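Tudor and KH domain-containing protein homolog (Drosophila melanogaster, PDB 5YGB) takes part in piRNA metabolism and transposon silencing, binding the N-terminus of Piwi through its Tudor domain and likely recruiting Piwi proteins to the piRNA biogenesis machinery in the nuage. Local coordinates at residues 53-58 and 87-92. The protein carries 1 engineered substitution. Numbering follows the deposited sequence.
Sequences TAPYVG and KEQVID
Apolar packing between Pro55 and Ile91 is loose: CG of the proline ring lies 4.4 Å from CD1, the end methyl of the isoleucine, and the two segments bury just 73 Å² between them. In both residues the bond from CA to CB is directed toward the opposing segment, and the nearest CA atoms, those of Pro55 and Ile91, are 8.9 Å apart, so the direct contacts are made by side chains. The same CG of Pro55 also meets the amide end of Gln89, with OE1 4.0 Å away, a loose approach. Gln89 reaches it by an extended chain beyond CG (chi2 163°). In the Tudor domain, part of the extended Tudor module, residues 53-58 form the loop leading into strand 60-65, whereas Gln89 and Ile91 lie on strand 89-95 of the same antiparallel sheet. Strand 70-81 runs between those two strands; its Ile76 touches Pro55, and its Ile79 touches both Gln89 and Ile91. Gln89 and Ile91, two residues apart on their strand, point to the same face, and the Pro55 ring lies against both. The polar link is a water that donates to the carbonyl O of Pro55 at 2.7 Å and, more weakly, to OE1 of Gln89 at 3.5 Å.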
loop_
_atom_site.group_PDB
_atom_site.type_symbol
_atom_site.label_atom_id
_atom_site.label_comp_id
_atom_site.label_asym_id
_atom_site.label_seq_id
_atom_site.Cartn_x
_atom_site.Cartn_y
_atom_site.Cartn_z
ATOM N N THR A 53 14.392 -7.170 18.629
ATOM C CA THR A 53 15.048 -8.459 18.906
ATOM C C THR A 53 14.141 -9.603 18.472
ATOM O O THR A 53 12.928 -9.526 18.615
ATOM C CB THR A 53 15.395 -8.658 20.404
ATOM O OG1 THR A 53 14.195 -8.574 21.176
ATOM C CG2 THR A 53 16.409 -7.624 20.891
ATOM N N ALA A 54 14.748 -10.664 17.957
ATOM C CA ALA A 54 14.032 -11.872 17.551
ATOM C C ALA A 54 12.722 -11.549 16.824
ATOM O O ALA A 54 11.639 -11.970 17.256
ATOM C CB ALA A 54 13.765 -12.758 18.774
ATOM N N PRO A 55 12.813 -10.806 15.709
ATOM C CA PRO A 55 11.589 -10.465 14.984
ATOM C C PRO A 55 10.891 -11.698 14.416
ATOM O O PRO A 55 11.506 -12.750 14.219
ATOM C CB PRO A 55 12.094 -9.556 13.851
ATOM C CG PRO A 55 13.522 -9.952 13.661
ATOM C CD PRO A 55 14.023 -10.312 15.031
ATOM N N TYR A 56 9.601 -11.563 14.146
ATOM C CA TYR A 56 8.823 -12.692 13.646
ATOM C C TYR A 56 7.804 -12.246 12.611
ATOM O O TYR A 56 7.312 -11.114 12.627
ATOM C CB TYR A 56 8.113 -13.427 14.801
ATOM C CG TYR A 56 7.158 -12.579 15.614
ATOM C CD1 TYR A 56 5.791 -12.552 15.322
ATOM C CD2 TYR A 56 7.608 -11.827 16.690
ATOM C CE1 TYR A 56 4.915 -11.775 16.064
ATOM C CE2 TYR A 56 6.733 -11.057 17.439
ATOM C CZ TYR A 56 5.396 -11.030 17.120
ATOM O OH TYR A 56 4.546 -10.257 17.886
ATOM N N VAL A 57 7.480 -13.162 11.712
ATOM C CA VAL A 57 6.464 -12.903 10.707
ATOM C C VAL A 57 5.119 -12.626 11.375
ATOM O O VAL A 57 4.644 -13.398 12.226
ATOM C CB VAL A 57 6.362 -14.086 9.730
ATOM C CG1 VAL A 57 5.174 -13.919 8.802
ATOM C CG2 VAL A 57 7.656 -14.224 8.924
ATOM N N GLY A 58 4.526 -11.496 11.005
ATOM C CA GLY A 58 3.267 -11.051 11.573
ATOM C C GLY A 58 3.438 -9.876 12.522
ATOM O O GLY A 58 2.464 -9.179 12.833
ATOM N N LYS A 87 24.729 -14.309 9.356
ATOM C CA LYS A 87 24.380 -14.015 10.748
ATOM C C LYS A 87 23.387 -12.856 10.871
ATOM O O LYS A 87 22.943 -12.516 11.970
ATOM C CB LYS A 87 25.634 -13.700 11.576
ATOM C CG LYS A 87 26.707 -13.006 10.792
ATOM C CD LYS A 87 28.096 -13.304 11.328
ATOM C CE LYS A 87 29.169 -12.894 10.354
ATOM N NZ LYS A 87 28.850 -13.234 8.919
ATOM N N GLU A 88 23.068 -12.232 9.743
ATOM C CA GLU A 88 22.085 -11.156 9.730
ATOM C C GLU A 88 20.906 -11.560 8.853
ATOM O O GLU A 88 21.022 -12.435 8.006
ATOM C CB GLU A 88 22.712 -9.847 9.230
ATOM C CG GLU A 88 21.802 -8.631 9.381
ATOM C CD GLU A 88 22.467 -7.321 9.006
ATOM O OE1 GLU A 88 22.706 -7.085 7.802
ATOM O OE2 GLU A 88 22.743 -6.521 9.924
ATOM N N GLN A 89 19.765 -10.925 9.074
ATOM C CA GLN A 89 18.572 -11.206 8.294
ATOM C C GLN A 89 18.210 -10.043 7.381
ATOM O O GLN A 89 18.683 -8.919 7.568
ATOM C CB GLN A 89 17.406 -11.543 9.230
ATOM C CG GLN A 89 17.568 -12.913 9.892
ATOM C CD GLN A 89 16.674 -13.115 11.105
ATOM O OE1 GLN A 89 16.208 -12.157 11.724
ATOM N NE2 GLN A 89 16.414 -14.376 11.438
ATOM N N VAL A 90 17.406 -10.350 6.371
ATOM C CA VAL A 90 16.766 -9.354 5.523
ATOM C C VAL A 90 15.277 -9.502 5.793
ATOM O O VAL A 90 14.763 -10.619 5.827
ATOM C CB VAL A 90 17.094 -9.564 4.025
ATOM C CG1 VAL A 90 16.344 -8.551 3.154
ATOM C CG2 VAL A 90 18.597 -9.456 3.794
ATOM N N ILE A 91 14.588 -8.388 6.020
ATOM C CA ILE A 91 13.189 -8.414 6.449
ATOM C C ILE A 91 12.287 -7.861 5.360
ATOM O O ILE A 91 12.493 -6.746 4.888
ATOM C CB ILE A 91 12.980 -7.592 7.743
ATOM C CG1 ILE A 91 14.033 -7.950 8.789
ATOM C CG2 ILE A 91 11.559 -7.744 8.280
ATOM C CD1 ILE A 91 13.867 -9.312 9.372
ATOM N N ASP A 92 11.307 -8.652 4.949
ATOM C CA ASP A 92 10.299 -8.232 3.982
ATOM C C ASP A 92 9.166 -7.529 4.747
ATOM O O ASP A 92 8.471 -8.169 5.545
ATOM C CB ASP A 92 9.795 -9.463 3.210
ATOM C CG ASP A 92 8.905 -9.120 2.033
ATOM O OD1 ASP A 92 8.711 -7.926 1.738
ATOM O OD2 ASP A 92 8.429 -10.080 1.380
HETATM O O HOH W 1 14.052 -13.609 14.026
#